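Local coordinates for protein 3' terminal uridylyl transferase (Trypanosoma brucei, PDB 5HZD) that catalyses the addition of uridines from UTP to the 3' ends of guide RNAs, ribosomal RNA and some mRNAs in mitochondrial RNA editing, at residues 381-385 with 386-390; 392-395 with 396-400; 14-18 with 19-23; 483-486 with 487-490. All coordinates share one frame; numbering follows the deposited sequence. Where two conformers were deposited one is given.

Contact 1. Residues 381-385 with 386-390; sequences PEITN and TEREE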
# COMPACT_ATOMS: atom_id res chain seq x y z
N PRO A 381 -16.14 17.39 -7.11
CA PRO A 381 -16.51 18.60 -6.37
C PRO A 381 -17.66 19.36 -7.02
O PRO A 381 -18.23 20.25 -6.40
CB PRO A 381 -15.24 19.44 -6.46
CG PRO A 381 -14.56 18.97 -7.69
CD PRO A 381 -14.79 17.49 -7.67
N GLU A 382 -18.01 19.00 -8.25
CA GLU A 382 -19.08 19.71 -8.95
C GLU A 382 -20.42 18.99 -8.99
O GLU A 382 -21.37 19.51 -9.54
CB GLU A 382 -18.65 20.06 -10.38
CG GLU A 382 -17.54 21.08 -10.48
CD GLU A 382 -16.94 21.13 -11.88
OE1 GLU A 382 -17.34 20.31 -12.73
OE2 GLU A 382 -16.07 22.00 -12.13
N ILE A 383 -20.53 17.80 -8.42
CA ILE A 383 -21.83 17.13 -8.54
C ILE A 383 -22.91 17.78 -7.69
O ILE A 383 -22.63 18.56 -6.77
CB ILE A 383 -21.79 15.61 -8.32
CG1 ILE A 383 -21.39 15.27 -6.88
CG2 ILE A 383 -20.92 14.94 -9.38
CD1 ILE A 383 -21.49 13.77 -6.58
N THR A 384 -24.15 17.46 -8.03
CA THR A 384 -25.31 18.10 -7.41
C THR A 384 -25.72 17.34 -6.16
O THR A 384 -25.23 16.22 -5.92
CB THR A 384 -26.51 18.12 -8.37
OG1 THR A 384 -26.91 16.78 -8.69
CG2 THR A 384 -26.17 18.87 -9.65
N ASN A 385 -26.61 17.92 -5.37
CA ASN A 385 -27.07 17.20 -4.19
C ASN A 385 -27.75 15.90 -4.62
O ASN A 385 -27.57 14.88 -3.98
CB ASN A 385 -27.98 18.07 -3.31
CG ASN A 385 -27.25 19.27 -2.71
OD1 ASN A 385 -26.04 19.22 -2.50
ND2 ASN A 385 -27.98 20.35 -2.41
N THR A 386 -28.49 15.93 -5.72
CA THR A 386 -29.21 14.75 -6.18
C THR A 386 -28.23 13.66 -6.59
O THR A 386 -28.40 12.50 -6.23
CB THR A 386 -30.10 15.07 -7.38
OG1 THR A 386 -31.01 16.11 -7.03
CG2 THR A 386 -30.88 13.83 -7.81
N GLU A 387 -27.21 14.04 -7.35
CA GLU A 387 -26.22 13.07 -7.81
C GLU A 387 -25.47 12.46 -6.64
O GLU A 387 -25.12 11.27 -6.66
CB GLU A 387 -25.20 13.74 -8.74
CG GLU A 387 -25.79 14.10 -10.09
CD GLU A 387 -24.85 14.95 -10.93
OE1 GLU A 387 -24.16 15.84 -10.36
OE2 GLU A 387 -24.80 14.74 -12.16
N ARG A 388 -25.18 13.30 -5.64
CA ARG A 388 -24.46 12.85 -4.47
C ARG A 388 -25.30 11.82 -3.73
O ARG A 388 -24.76 10.80 -3.27
CB ARG A 388 -24.16 14.01 -3.54
CG ARG A 388 -23.14 13.62 -2.52
CD ARG A 388 -22.28 14.84 -2.15
NE ARG A 388 -22.80 15.59 -1.00
CZ ARG A 388 -23.42 16.76 -1.09
NH1 ARG A 388 -23.63 17.32 -2.27
NH2 ARG A 388 -23.84 17.36 0.02
N GLU A 389 -26.60 12.09 -3.59
CA GLU A 389 -27.51 11.16 -2.94
C GLU A 389 -27.52 9.82 -3.67
O GLU A 389 -27.60 8.76 -3.04
CB GLU A 389 -28.92 11.72 -2.85
CG GLU A 389 -29.06 12.79 -1.78
CD GLU A 389 -28.56 12.32 -0.41
OE1 GLU A 389 -28.80 11.14 -0.05
OE2 GLU A 389 -27.92 13.13 0.30
N GLU A 390 -27.45 9.87 -5.00
CA GLU A 390 -27.45 8.67 -5.82
C GLU A 390 -26.16 7.89 -5.59
O GLU A 390 -26.20 6.66 -5.54
CB GLU A 390 -27.64 9.01 -7.30
CG GLU A 390 -29.08 9.34 -7.64
CD GLU A 390 -29.26 9.81 -9.08
OE1 GLU A 390 -30.27 10.51 -9.36
OE2 GLU A 390 -28.41 9.47 -9.93
O HOH W 1 -26.51 15.50 -0.91

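Contact 2. Residues 392-395 with 396-400; sequences YKAA and GDMLV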
# COMPACT_ATOMS: atom_id res chain seq x y z
N TYR A 392 -24.51 7.85 -2.71
CA TYR A 392 -24.65 7.22 -1.39
C TYR A 392 -25.47 5.96 -1.49
O TYR A 392 -25.10 4.92 -0.94
CB TYR A 392 -25.34 8.17 -0.40
CG TYR A 392 -24.56 9.40 -0.03
CD1 TYR A 392 -23.22 9.54 -0.35
CD2 TYR A 392 -25.19 10.42 0.66
CE1 TYR A 392 -22.51 10.68 0.02
CE2 TYR A 392 -24.50 11.55 1.02
CZ TYR A 392 -23.17 11.67 0.71
OH TYR A 392 -22.47 12.79 1.07
N LYS A 393 -26.58 6.03 -2.22
CA LYS A 393 -27.44 4.88 -2.42
C LYS A 393 -26.66 3.72 -3.08
O LYS A 393 -26.78 2.56 -2.67
CB LYS A 393 -28.65 5.28 -3.26
CG LYS A 393 -29.50 4.10 -3.65
CD LYS A 393 -30.79 4.50 -4.35
CE LYS A 393 -31.51 3.25 -4.86
NZ LYS A 393 -32.94 3.56 -5.15
N ALA A 394 -25.89 4.04 -4.11
CA ALA A 394 -25.13 3.04 -4.85
C ALA A 394 -24.05 2.43 -3.97
O ALA A 394 -23.87 1.21 -3.95
CB ALA A 394 -24.46 3.66 -6.09
N ALA A 395 -23.31 3.27 -3.24
CA ALA A 395 -22.24 2.76 -2.36
C ALA A 395 -22.80 1.79 -1.32
O ALA A 395 -22.20 0.71 -1.06
CB ALA A 395 -21.50 3.91 -1.68
N GLY A 396 -23.90 2.15 -0.68
CA GLY A 396 -24.51 1.25 0.27
C GLY A 396 -24.95 -0.05 -0.37
O GLY A 396 -24.70 -1.14 0.16
N ASP A 397 -25.61 0.05 -1.52
CA ASP A 397 -26.07 -1.15 -2.24
C ASP A 397 -24.88 -2.06 -2.58
O ASP A 397 -24.96 -3.30 -2.47
CB ASP A 397 -26.67 -0.76 -3.59
CG ASP A 397 -28.06 -0.20 -3.49
OD1 ASP A 397 -28.72 -0.32 -2.43
OD2 ASP A 397 -28.50 0.38 -4.52
N MET A 398 -23.80 -1.45 -3.04
CA MET A 398 -22.64 -2.22 -3.46
C MET A 398 -21.94 -2.91 -2.31
O MET A 398 -21.50 -4.05 -2.43
CB MET A 398 -21.67 -1.31 -4.21
CG MET A 398 -22.29 -0.89 -5.53
SD MET A 398 -21.43 0.52 -6.29
CE MET A 398 -19.91 -0.26 -6.85
N LEU A 399 -21.83 -2.21 -1.18
CA LEU A 399 -21.18 -2.81 -0.02
C LEU A 399 -22.01 -3.94 0.59
O LEU A 399 -21.49 -5.02 0.90
CB LEU A 399 -20.82 -1.77 1.03
CG LEU A 399 -19.84 -2.32 2.07
CD1 LEU A 399 -18.48 -2.58 1.45
CD2 LEU A 399 -19.71 -1.35 3.28
N VAL A 400 -23.31 -3.73 0.74
CA VAL A 400 -24.18 -4.81 1.21
C VAL A 400 -24.09 -5.99 0.24
O VAL A 400 -24.00 -7.16 0.65
CB VAL A 400 -25.63 -4.32 1.29
CG1 VAL A 400 -26.59 -5.50 1.53
CG2 VAL A 400 -25.73 -3.32 2.37

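Contact 3. Residues 14-18 with 19-23; sequences AVFTT and HAALL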
# COMPACT_ATOMS: atom_id res chain seq x y z
N ALA A 14 -6.85 -35.26 12.35
CA ALA A 14 -8.15 -35.48 11.74
C ALA A 14 -8.11 -35.31 10.22
O ALA A 14 -7.86 -34.23 9.71
CB ALA A 14 -9.21 -34.56 12.36
N VAL A 15 -8.29 -36.43 9.52
CA VAL A 15 -8.33 -36.42 8.07
C VAL A 15 -9.61 -37.06 7.57
O VAL A 15 -10.12 -38.02 8.16
CB VAL A 15 -7.11 -37.13 7.46
CG1 VAL A 15 -5.87 -36.26 7.62
CG2 VAL A 15 -6.92 -38.48 8.10
N PHE A 16 -10.14 -36.51 6.49
CA PHE A 16 -11.42 -36.98 6.00
C PHE A 16 -11.38 -37.16 4.50
O PHE A 16 -10.48 -36.65 3.83
CB PHE A 16 -12.49 -35.96 6.37
CG PHE A 16 -12.52 -35.64 7.84
CD1 PHE A 16 -11.73 -34.62 8.35
CD2 PHE A 16 -13.28 -36.41 8.71
CE1 PHE A 16 -11.71 -34.35 9.73
CE2 PHE A 16 -13.29 -36.15 10.08
CZ PHE A 16 -12.50 -35.12 10.59
N THR A 17 -12.38 -37.86 3.98
CA THR A 17 -12.44 -38.07 2.54
C THR A 17 -13.50 -37.23 1.86
O THR A 17 -13.65 -37.31 0.65
CB THR A 17 -12.64 -39.56 2.19
OG1 THR A 17 -13.86 -40.04 2.78
CG2 THR A 17 -11.47 -40.39 2.75
N THR A 18 -14.23 -36.42 2.63
CA THR A 18 -15.19 -35.47 2.07
C THR A 18 -15.09 -34.11 2.73
O THR A 18 -14.74 -33.99 3.91
CB THR A 18 -16.66 -35.95 2.20
OG1 THR A 18 -17.06 -35.93 3.58
CG2 THR A 18 -16.83 -37.36 1.63
N HIS A 19 -15.39 -33.07 1.95
CA HIS A 19 -15.40 -31.74 2.49
C HIS A 19 -16.45 -31.56 3.58
O HIS A 19 -16.22 -30.88 4.57
CB HIS A 19 -15.58 -30.70 1.38
CG HIS A 19 -15.31 -29.30 1.82
ND1 HIS A 19 -16.28 -28.32 1.82
CD2 HIS A 19 -14.19 -28.72 2.30
CE1 HIS A 19 -15.76 -27.19 2.26
NE2 HIS A 19 -14.49 -27.40 2.56
N ALA A 20 -17.63 -32.16 3.37
CA ALA A 20 -18.71 -32.10 4.34
C ALA A 20 -18.23 -32.60 5.70
O ALA A 20 -18.53 -32.00 6.74
CB ALA A 20 -19.89 -32.94 3.86
N ALA A 21 -17.47 -33.68 5.69
CA ALA A 21 -17.00 -34.28 6.93
C ALA A 21 -15.98 -33.35 7.61
O ALA A 21 -15.93 -33.25 8.84
CB ALA A 21 -16.38 -35.63 6.66
N LEU A 22 -15.16 -32.69 6.80
CA LEU A 22 -14.19 -31.73 7.32
C LEU A 22 -14.90 -30.57 8.00
O LEU A 22 -14.55 -30.18 9.11
CB LEU A 22 -13.28 -31.20 6.21
CG LEU A 22 -12.23 -30.20 6.68
CD1 LEU A 22 -11.16 -30.90 7.49
CD2 LEU A 22 -11.63 -29.44 5.49
N LEU A 23 -15.92 -30.02 7.34
CA LEU A 23 -16.62 -28.85 7.88
C LEU A 23 -17.37 -29.23 9.15
O LEU A 23 -17.35 -28.48 10.14
CB LEU A 23 -17.63 -28.31 6.86
CG LEU A 23 -17.13 -27.50 5.67
CD1 LEU A 23 -18.31 -27.12 4.81
CD2 LEU A 23 -16.39 -26.26 6.14

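Contact 4. Residues 483-486 with 487-490; sequences KSLR and VRTE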
# COMPACT_ATOMS: atom_id res chain seq x y z
N LYS A 483 -9.73 -21.62 10.30
CA LYS A 483 -9.49 -20.22 10.00
C LYS A 483 -10.52 -19.74 8.97
O LYS A 483 -10.98 -18.60 9.03
CB LYS A 483 -8.05 -20.00 9.49
CG LYS A 483 -6.99 -20.06 10.57
CD LYS A 483 -5.68 -19.41 10.11
CE LYS A 483 -4.62 -19.52 11.19
NZ LYS A 483 -3.34 -18.90 10.76
N SER A 484 -10.89 -20.61 8.02
CA SER A 484 -11.79 -20.18 6.94
C SER A 484 -13.17 -19.88 7.52
O SER A 484 -13.87 -18.98 7.04
CB SER A 484 -11.91 -21.24 5.82
OG SER A 484 -12.71 -22.35 6.21
N LEU A 485 -13.55 -20.60 8.57
CA LEU A 485 -14.87 -20.40 9.14
C LEU A 485 -14.87 -19.13 10.00
O LEU A 485 -15.91 -18.48 10.15
CB LEU A 485 -15.31 -21.63 9.94
CG LEU A 485 -15.54 -22.84 8.99
CD1 LEU A 485 -16.10 -24.03 9.76
CD2 LEU A 485 -16.45 -22.46 7.80
N ARG A 486 -13.70 -18.77 10.55
CA ARG A 486 -13.55 -17.44 11.16
C ARG A 486 -13.78 -16.33 10.14
O ARG A 486 -14.43 -15.33 10.43
CB ARG A 486 -12.19 -17.29 11.87
CG ARG A 486 -12.08 -18.20 13.10
CD ARG A 486 -10.67 -18.21 13.71
NE ARG A 486 -10.29 -16.88 14.17
CZ ARG A 486 -10.59 -16.41 15.38
NH1 ARG A 486 -11.28 -17.17 16.22
NH2 ARG A 486 -10.22 -15.18 15.74
N VAL A 487 -13.26 -16.51 8.93
CA VAL A 487 -13.48 -15.55 7.86
C VAL A 487 -14.96 -15.50 7.47
O VAL A 487 -15.55 -14.42 7.38
CB VAL A 487 -12.63 -15.88 6.62
CG1 VAL A 487 -12.97 -14.91 5.48
CG2 VAL A 487 -11.14 -15.74 6.98
N ARG A 488 -15.56 -16.66 7.23
CA ARG A 488 -16.98 -16.70 6.90
C ARG A 488 -17.82 -16.03 7.98
O ARG A 488 -18.81 -15.37 7.66
CB ARG A 488 -17.47 -18.13 6.68
CG ARG A 488 -16.85 -18.85 5.45
CD ARG A 488 -17.11 -18.13 4.11
NE ARG A 488 -18.54 -18.10 3.77
CZ ARG A 488 -19.22 -19.10 3.20
NH1 ARG A 488 -18.63 -20.27 2.90
NH2 ARG A 488 -20.50 -18.93 2.91
N THR A 489 -17.46 -16.24 9.24
CA THR A 489 -18.18 -15.59 10.36
C THR A 489 -18.23 -14.08 10.16
O THR A 489 -19.31 -13.46 10.29
CB THR A 489 -17.51 -15.84 11.73
OG1 THR A 489 -17.54 -17.24 12.03
CG2 THR A 489 -18.25 -15.12 12.85
N GLU A 490 -17.06 -13.51 9.86
CA GLU A 490 -16.99 -12.05 9.69
C GLU A 490 -17.75 -11.56 8.46
O GLU A 490 -18.30 -10.44 8.49
CB GLU A 490 -15.53 -11.56 9.69
CG GLU A 490 -14.76 -11.88 10.99
CD GLU A 490 -15.46 -11.41 12.27
OE1 GLU A 490 -16.11 -10.34 12.28
OE2 GLU A 490 -15.37 -12.14 13.31
O HOH W 2 -14.00 -14.32 13.30

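Contact 1. Residues 381-385 with 386-390
Thr-384 and Glu-387 grip each other twice where the chain turns into a helix. The backbone N of Glu-387 donates to Thr-384 OG1 at 3.1 Å, and in return the backbone N of Thr-384 donates to Glu-387 OE1 at 2.8 Å. The second bond arrives on the anti lone pair of OE1, pointing away from the other carboxylate oxygen. With chi1 of 62°, Thr-384 OG1 sits between its own backbone N and carbonyl carbon, facing the N-H of Glu-387. The hydroxyl also approaches Glu-387 OE1, but that bond is weak. These reciprocal bonds define a capping box at the start of helix 385-409, with Thr-384 as N-cap; they satisfy N-H groups that have no earlier helical carbonyl to meet, and the carboxylate lies where it would favourably oppose the positive end of the helix dipole. Just before the cap, Ile-383 points its side chain at the helix. Its CB lies 3.1 Å from Glu-387 OE1, and its CD1 meets the CA of Arg-388 at 3.8 Å.

The helical ladder begins with Arg-388 N bonded to Thr-384 O, followed by Glu-389 N to Asn-385 O. Asn-385 and Arg-388 run side by side, and NH1 of Arg-388 donates to Asn-385 OD1 at 3.1 Å, in the carbonyl plane and on a lone pair, although amide and guanidinium planes stand 75° apart and OD1 lies 24° out of the latter. A water over the centre of the guanidinium face donates to Glu-389 OE2 at 3.0 Å and weakly to Asn-385 O. Farther out, Arg-388 NE makes a weak bond to Tyr-392 OH.

Contact 2. Residues 392-395 with 396-400
Tyr-392 O receives the N-H of Gly-396 at 3.0 Å and a nearly straight 171°, the first of four successive i to i+4 bonds by which one turn of the helix is tied to the next. Asp-397 N to Lys-393 O, Met-398 N to Ala-394 O and Leu-399 N to Ala-395 O continue the series. The third, at 2.8 Å, is the shortest, and its donor lies nearly along the C=O axis of Ala-394, whereas the other three are tilted from their carbonyl planes.

Met-398 CG comes within 3.1 Å of Ala-394 O, while SD meets Ala-394 CB at 4.4 Å; a bend at chi3 (73°) then turns CE away from that turn. Residues 396-400 fall within the Cid1-type poly(A) polymerase family region, and helix 385-409 is packed here among others: Met-398 touches Trp-343 and Leu-347 of helix 336-349, Leu-399 touches Val-316 and Leu-317 of helix 310-324, and Ala-395 meets Phe-70 of helix 59-76. The side chain of Leu-399 is about 10 Å from that of the UTP-binding Lys-318.

On the exposed flank, Asp-397 lays its carboxylate against the preceding turn: its CG is 3.2 Å from Lys-393 O, and since all three oxygens are acceptors they do not bond. Lys-393 is extended throughout, and its NZ stays 5.5 Å from Asp-397 OD2, too far for a salt bridge.

Contact 3. Residues 14-18 with 19-23
In the atypical C2H2 zinc finger, Phe-16 comes down from strand 15-16 onto Ala-21 and Leu-22 in the first turn of helix 19-30. Ala-21 CB lies 3.8 Å from Phe-16 CD2, beside the ring and out of its plane on the side of Ala-21 O, and CD1 meets Leu-22 CD1 at 3.9 Å, the Phe-16 and Leu-22 side chains crossing at about a right angle. Between these methyl contacts one face of the ring lies against the helix backbone, with Ala-21 O 4.0 Å above its plane and over its centre. Leu-22 CG is anti to the backbone N (chi1 -180°), which carries CD1 toward the ring.

Thr-18 is the N-cap. Its OG1 accepts from Ala-21 N at 3.1 Å; chi1 of 69° tucks the hydroxyl over the start of the helix, close enough to touch Ala-21 CB at 3.2 Å. The carbonyl of Thr-18 takes the N-H of Leu-22 at 3.2 Å and, more weakly, that of Ala-21, which is thus shared between two oxygens of one residue.

Strand, turn and helix follow the ββα layout of C2H2 fingers, here of an atypical kind; strand 6-7 pairs antiparallel with 15-16 through the backbones of Phe-16 and Tyr-6. Cys-8, Cys-11, His-25 and His-30 hold the zinc ion, and the Phe-16 ring meets the imidazole of His-25 with the planes at about 45°, so it packs against a ligand while remaining about 6 Å from the metal. Beyond the finger, Leu-22 and Leu-23 touch Val-481 at the start of helix 481-497, and His-19 NE2 is hydrogen-bonded to Glu-462 OE2.

Contact 4. Residues 483-486 with 487-490
Leu-485 and Thr-489 mark the tight side of two consecutive turns in helix 481-497, which packs against helix 37-47 and, at its start, against the zinc finger. Leu-485 O accepts twice from the same residue: from Thr-489 N at 2.9 Å and from Thr-489 OG1 at 2.8 Å, the two donors reaching it from opposite faces of the carbonyl plane. The threonine hydroxyl, anti to its carbonyl carbon at chi1 -63°, therefore folds back onto the preceding turn and leaves a buried polar group satisfied within the helix. Thr-489 also packs on His-37 and Leu-40 of helix 37-47, while Leu-485 touches His-37 and its side chain is about 8 Å from that of the zinc ligand His-30.

Around this pair the regular ladder continues, with Val-487 N to Lys-483 O, Arg-488 N to Ser-484 O and Glu-490 N to Arg-486 O. Buried Val-487 brings CG2 to 3.5 Å from Lys-483 O. Arg-488 starts in the same way, its CG lying 3.4 Å from Ser-484 O, before bends at chi2 and chi3 lead the guanidinium away toward a weak bond with Ser-407 O.

The flank of Arg-486 and Glu-490 is looser. Their charged groups are not in contact, for NH2 of Arg-486 and OE2 of Glu-490 stand 6.5 Å apart. Each has its own partner: Arg-486 NH1 bonds to Leu-33 O, and Glu-490 OE2 forms a salt bridge with Arg-493. A water bridges the backbone and the carboxylate of this flank, donating to Arg-486 O at 3.1 Å and to Glu-490 OE2 at 2.6 Å.

Overall arrangement
Along the chain the order is contact 3, contact 1, contact 2, contact 4. Contacts 1 and 2 follow one another on helix 385-409, their centres 15 Å apart, the first at its exposed N-terminus and the second where the helix becomes partly buried among others. Contacts 3 and 4 are remote in sequence, yet their centres lie 17 Å apart and Leu-23 CD2 meets Leu-485 CD2 at 4.2 Å, so the zinc finger rests on helix 481-497 near the C-terminal end of this chain. This piece of the enzyme carries finger and catalytic region together, consistent with the finger being required for correct folding of the latter. Contacts 1 and 3 are the most distant, with centres 52 Å apart.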